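Local coordinates for protein acyl-coenzyme A oxidase 3 (Yarrowia lipolytica, PDB 5YS9) that oxidises acyl-CoA esters to (2E)-enoyl-CoA with an FAD cofactor and passes the electrons to oxygen, giving hydrogen peroxide, in peroxisomal fatty acid beta-oxidation, at residues 197-209 against 248-262. Numbering follows the deposited sequence.
Sequences TKWWIGGAAHSAT and GDIGKKMGRDAIDNG. With FAD (flavin-adenine dinucleotide), chain C.
Asp260 OD2 accepts from the loop after strand 198-201: His206 N reaches its anti lone pair at 2.8 Å, and Ser207 OG also donates to Asp260 OD2, though the modelled 2.5 Å is doubtfully short. With chi1 at 61°, CG sits between the backbone N and the carbonyl carbon, which turns the short carboxylate to that loop; Arg121, salt-bridged to Asp260 OD1 and hydrogen-bonded to Ser207 OG, probably balances the buried charge. Asp260 also accepts through its backbone, Ala205 N donating to Asp260 O at 3.1 Å, while the small Ala205 CB packs 3.5 Å from Asp249 CA. Next to this bond, Ile201 and Gly262 form an antiparallel hydrogen-bonded pair (Gly262 N to Ile201 O, 2.8 Å, with Ile201 N donating back to Gly262 O); glycine suits here because a CB would probably collide with Ala205 N.

Ile250 sends its branches to two indoles: CD1 makes a CH-pi contact over the Trp199 five-membered ring, 3.5 Å from its centroid, and CG2 meets Trp200 CZ3 at 3.7 Å. One face of Trp200 carries Trp199 CD1 and Ile250 CD1; the opposite face, toward its rim, covers FAD C8. Gly202 N donates to FAD O4 at 3.2 Å. An alanine in place of Trp200 would keep CB but probably uncover the FAD C8 region and deprive Ile250 CG2 and Lys253 CD of the ring they touch.

In this middle domain of the acyl-CoA dehydrogenase type, strand 262-272 pairs with both 198-201 and 245-249, helix 78-92 packs against His206 and Asp260, and His433 of the second subunit meets both indoles.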
# COMPACT_ATOMS: atom_id res chain seq x y z
N THR A 197 -18.25 14.63 -18.63
CA THR A 197 -17.07 14.50 -19.45
C THR A 197 -16.52 13.09 -19.29
O THR A 197 -16.34 12.63 -18.18
CB THR A 197 -15.98 15.49 -18.99
OG1 THR A 197 -16.43 16.83 -19.20
CG2 THR A 197 -14.71 15.30 -19.75
N LYS A 198 -16.23 12.44 -20.40
CA LYS A 198 -15.56 11.16 -20.37
C LYS A 198 -14.20 11.35 -19.66
O LYS A 198 -13.58 12.47 -19.74
CB LYS A 198 -15.38 10.56 -21.75
CG LYS A 198 -16.65 10.25 -22.51
CD LYS A 198 -17.57 9.30 -21.74
CE LYS A 198 -18.72 8.76 -22.59
NZ LYS A 198 -19.67 7.93 -21.79
N TRP A 199 -13.81 10.31 -18.92
CA TRP A 199 -12.71 10.39 -17.99
C TRP A 199 -12.02 9.08 -17.87
O TRP A 199 -12.65 8.04 -17.95
CB TRP A 199 -13.19 10.85 -16.59
CG TRP A 199 -12.10 11.64 -15.86
CD1 TRP A 199 -11.18 11.14 -14.97
CD2 TRP A 199 -11.77 13.01 -16.03
NE1 TRP A 199 -10.31 12.14 -14.57
CE2 TRP A 199 -10.67 13.30 -15.19
CE3 TRP A 199 -12.31 14.05 -16.79
CZ2 TRP A 199 -10.12 14.59 -15.08
CZ3 TRP A 199 -11.74 15.34 -16.68
CH2 TRP A 199 -10.67 15.59 -15.84
N TRP A 200 -10.71 9.14 -17.65
CA TRP A 200 -9.79 8.01 -17.62
C TRP A 200 -9.71 7.18 -18.92
O TRP A 200 -9.33 6.00 -18.87
CB TRP A 200 -10.06 7.07 -16.42
CG TRP A 200 -9.86 7.68 -15.12
CD1 TRP A 200 -10.74 7.74 -14.10
CD2 TRP A 200 -8.66 8.29 -14.66
NE1 TRP A 200 -10.18 8.41 -13.03
CE2 TRP A 200 -8.90 8.76 -13.37
CE3 TRP A 200 -7.41 8.51 -15.22
CZ2 TRP A 200 -7.93 9.45 -12.64
CZ3 TRP A 200 -6.45 9.20 -14.48
CH2 TRP A 200 -6.72 9.65 -13.22
N ILE A 201 -10.00 7.80 -20.06
CA ILE A 201 -10.02 7.04 -21.34
C ILE A 201 -8.57 6.81 -21.86
O ILE A 201 -7.92 7.73 -22.45
CB ILE A 201 -10.87 7.73 -22.46
CG1 ILE A 201 -12.22 8.21 -21.91
CG2 ILE A 201 -11.11 6.76 -23.60
CD1 ILE A 201 -13.00 7.18 -21.09
N GLY A 202 -8.08 5.59 -21.63
CA GLY A 202 -6.75 5.19 -22.10
C GLY A 202 -6.64 5.28 -23.60
O GLY A 202 -7.52 4.81 -24.30
N GLY A 203 -5.59 5.95 -24.09
CA GLY A 203 -5.39 6.14 -25.54
C GLY A 203 -6.01 7.40 -26.13
O GLY A 203 -5.64 7.83 -27.23
N ALA A 204 -6.98 7.98 -25.42
CA ALA A 204 -7.70 9.14 -25.96
C ALA A 204 -6.86 10.39 -26.00
O ALA A 204 -7.08 11.25 -26.85
CB ALA A 204 -8.98 9.42 -25.17
N ALA A 205 -5.94 10.52 -25.07
CA ALA A 205 -5.28 11.81 -24.89
C ALA A 205 -4.45 12.08 -26.13
O ALA A 205 -4.60 13.08 -26.76
CB ALA A 205 -4.44 11.85 -23.65
N HIS A 206 -3.66 11.13 -26.53
CA HIS A 206 -2.75 11.32 -27.65
C HIS A 206 -2.83 10.28 -28.77
O HIS A 206 -2.21 10.50 -29.79
CB HIS A 206 -1.31 11.33 -27.13
CG HIS A 206 -0.93 12.57 -26.38
ND1 HIS A 206 -1.48 13.80 -26.65
CD2 HIS A 206 0.00 12.77 -25.42
CE1 HIS A 206 -0.95 14.70 -25.85
NE2 HIS A 206 -0.04 14.10 -25.10
N SER A 207 -3.53 9.16 -28.59
CA SER A 207 -3.37 8.05 -29.53
C SER A 207 -4.55 7.78 -30.43
O SER A 207 -4.37 7.48 -31.61
CB SER A 207 -3.00 6.77 -28.78
OG SER A 207 -2.25 7.10 -27.63
N ALA A 208 -5.75 7.87 -29.88
CA ALA A 208 -6.93 7.28 -30.52
C ALA A 208 -7.51 8.14 -31.63
O ALA A 208 -7.68 9.34 -31.45
CB ALA A 208 -7.99 7.03 -29.48
N THR A 209 -7.81 7.51 -32.77
CA THR A 209 -8.57 8.12 -33.85
C THR A 209 -10.08 7.92 -33.69
O THR A 209 -10.87 8.74 -34.20
CB THR A 209 -8.21 7.49 -35.20
OG1 THR A 209 -8.50 6.09 -35.18
CG2 THR A 209 -6.76 7.68 -35.50
N GLY A 248 -8.21 15.96 -23.96
CA GLY A 248 -6.93 16.34 -23.42
C GLY A 248 -6.31 15.28 -22.55
O GLY A 248 -6.98 14.36 -22.13
N ASP A 249 -5.03 15.41 -22.26
CA ASP A 249 -4.34 14.51 -21.38
C ASP A 249 -4.72 14.78 -19.93
O ASP A 249 -4.67 15.89 -19.46
CB ASP A 249 -2.85 14.70 -21.57
CG ASP A 249 -2.01 13.68 -20.87
OD1 ASP A 249 -2.46 13.04 -19.92
OD2 ASP A 249 -0.87 13.52 -21.27
N ILE A 250 -5.11 13.73 -19.24
CA ILE A 250 -5.43 13.80 -17.83
C ILE A 250 -4.22 14.02 -16.96
O ILE A 250 -4.32 14.54 -15.87
CB ILE A 250 -6.31 12.63 -17.38
CG1 ILE A 250 -7.66 12.76 -18.06
CG2 ILE A 250 -6.46 12.63 -15.88
CD1 ILE A 250 -8.67 11.73 -17.68
N GLY A 251 -3.05 13.65 -17.46
CA GLY A 251 -1.83 13.94 -16.74
C GLY A 251 -1.34 12.87 -15.80
O GLY A 251 -1.59 11.71 -15.99
N LYS A 252 -0.58 13.30 -14.81
CA LYS A 252 0.12 12.38 -13.94
C LYS A 252 -0.82 11.48 -13.18
O LYS A 252 -1.76 11.93 -12.57
CB LYS A 252 0.99 13.18 -12.96
CG LYS A 252 1.85 12.35 -12.03
CD LYS A 252 3.10 11.88 -12.74
CE LYS A 252 4.01 11.12 -11.81
NZ LYS A 252 3.50 9.77 -11.50
N LYS A 253 -0.50 10.19 -13.20
CA LYS A 253 -1.18 9.18 -12.38
C LYS A 253 -0.26 8.60 -11.30
O LYS A 253 0.96 8.72 -11.36
CB LYS A 253 -1.71 8.07 -13.25
CG LYS A 253 -2.61 8.58 -14.35
CD LYS A 253 -3.31 7.46 -15.07
CE LYS A 253 -2.38 6.57 -15.85
NZ LYS A 253 -1.73 7.18 -17.04
N MET A 254 -0.86 7.99 -10.29
CA MET A 254 -0.07 7.26 -9.32
C MET A 254 0.95 6.29 -10.00
O MET A 254 2.10 6.16 -9.53
CB MET A 254 -0.98 6.48 -8.41
CG MET A 254 -0.27 5.49 -7.50
SD MET A 254 -1.43 5.15 -6.18
CE MET A 254 -0.49 4.03 -5.11
N GLY A 255 0.50 5.67 -11.08
CA GLY A 255 1.23 4.64 -11.77
C GLY A 255 0.83 4.58 -13.22
O GLY A 255 0.00 5.35 -13.66
N ARG A 256 1.44 3.68 -13.97
CA ARG A 256 1.03 3.39 -15.33
C ARG A 256 1.03 4.62 -16.21
O ARG A 256 0.11 4.86 -16.95
CB ARG A 256 -0.31 2.68 -15.36
CG ARG A 256 -0.23 1.22 -14.97
CD ARG A 256 -1.50 0.46 -15.25
NE ARG A 256 -1.76 -0.56 -14.25
CZ ARG A 256 -1.88 -1.86 -14.51
NH1 ARG A 256 -1.79 -2.30 -15.74
NH2 ARG A 256 -2.11 -2.70 -13.54
N ASP A 257 2.08 5.40 -16.09
CA ASP A 257 2.20 6.64 -16.81
C ASP A 257 2.36 6.47 -18.31
O ASP A 257 2.19 7.41 -19.04
CB ASP A 257 3.28 7.52 -16.21
CG ASP A 257 2.74 8.49 -15.18
OD1 ASP A 257 1.64 9.00 -15.33
OD2 ASP A 257 3.43 8.73 -14.19
N ALA A 258 2.74 5.28 -18.77
CA ALA A 258 2.87 5.05 -20.20
C ALA A 258 1.54 5.20 -20.92
O ALA A 258 1.54 5.41 -22.14
CB ALA A 258 3.41 3.67 -20.48
N ILE A 259 0.44 5.01 -20.22
CA ILE A 259 -0.90 5.11 -20.80
C ILE A 259 -1.39 6.54 -20.83
O ILE A 259 -1.35 7.24 -19.85
CB ILE A 259 -1.94 4.32 -19.99
CG1 ILE A 259 -1.51 2.88 -19.79
CG2 ILE A 259 -3.30 4.36 -20.67
CD1 ILE A 259 -2.15 2.26 -18.58
N ASP A 260 -1.90 6.94 -21.98
CA ASP A 260 -2.35 8.33 -22.21
C ASP A 260 -3.85 8.54 -21.96
O ASP A 260 -4.63 8.78 -22.88
CB ASP A 260 -1.96 8.80 -23.64
CG ASP A 260 -2.59 7.96 -24.75
OD1 ASP A 260 -2.63 6.73 -24.61
OD2 ASP A 260 -3.00 8.53 -25.78
N ASN A 261 -4.23 8.47 -20.70
CA ASN A 261 -5.61 8.56 -20.31
C ASN A 261 -6.04 9.99 -20.55
O ASN A 261 -5.39 10.94 -20.10
CB ASN A 261 -5.82 8.22 -18.85
CG ASN A 261 -5.51 6.80 -18.54
OD1 ASN A 261 -6.38 5.91 -18.66
ND2 ASN A 261 -4.27 6.54 -18.10
N GLY A 262 -7.14 10.15 -21.26
CA GLY A 262 -7.58 11.44 -21.60
C GLY A 262 -9.02 11.59 -21.23
O GLY A 262 -9.70 10.59 -21.02
PA FAD C . -17.25 5.20 -8.15
O1A FAD C . -17.92 6.52 -8.05
O2A FAD C . -17.94 4.05 -8.76
O5B FAD C . -16.91 4.79 -6.66
C5B FAD C . -16.10 5.62 -5.86
C4B FAD C . -15.99 5.08 -4.45
O4B FAD C . -17.28 5.00 -3.87
C3B FAD C . -15.43 3.68 -4.46
O3B FAD C . -14.55 3.51 -3.36
C2B FAD C . -16.61 2.79 -4.22
O2B FAD C . -16.22 1.71 -3.40
C1B FAD C . -17.60 3.67 -3.50
N9A FAD C . -18.95 3.25 -3.94
C8A FAD C . -19.50 3.43 -5.15
N7A FAD C . -20.73 2.89 -5.19
C5A FAD C . -20.98 2.36 -3.99
C6A FAD C . -22.10 1.64 -3.36
N6A FAD C . -23.23 1.38 -4.04
N1A FAD C . -21.95 1.26 -2.09
C2A FAD C . -20.83 1.52 -1.40
N3A FAD C . -19.78 2.16 -1.91
C4A FAD C . -19.80 2.60 -3.17
N1 FAD C . -12.76 3.58 -17.88
C2 FAD C . -13.01 3.38 -19.18
O2 FAD C . -14.18 3.31 -19.56
N3 FAD C . -12.06 3.24 -20.09
C4 FAD C . -10.79 3.29 -19.77
O4 FAD C . -9.93 3.17 -20.64
C4X FAD C . -10.42 3.52 -18.38
N5 FAD C . -9.15 3.59 -18.00
C5X FAD C . -8.84 3.80 -16.72
C6 FAD C . -7.51 3.88 -16.39
C7 FAD C . -7.15 4.10 -15.09
C7M FAD C . -5.69 4.16 -14.76
C8 FAD C . -8.19 4.26 -14.05
C8M FAD C . -7.81 4.50 -12.62
C9 FAD C . -9.53 4.17 -14.38
C9A FAD C . -9.89 3.96 -15.69
N10 FAD C . -11.24 3.87 -16.06
C10 FAD C . -11.51 3.66 -17.41
C1' FAD C . -12.32 4.04 -15.09
C2' FAD C . -12.58 2.88 -14.14
O2' FAD C . -13.18 1.84 -14.88
C3' FAD C . -13.50 3.37 -13.03
O3' FAD C . -12.76 4.31 -12.28
C4' FAD C . -14.05 2.34 -12.04
O4' FAD C . -14.66 1.23 -12.68
C5' FAD C . -15.14 2.95 -11.19
O5' FAD C . -14.60 3.97 -10.38
P FAD C . -15.30 5.38 -10.22
O1P FAD C . -14.24 6.40 -10.39
O2P FAD C . -16.51 5.41 -11.08
O3P FAD C . -15.76 5.38 -8.70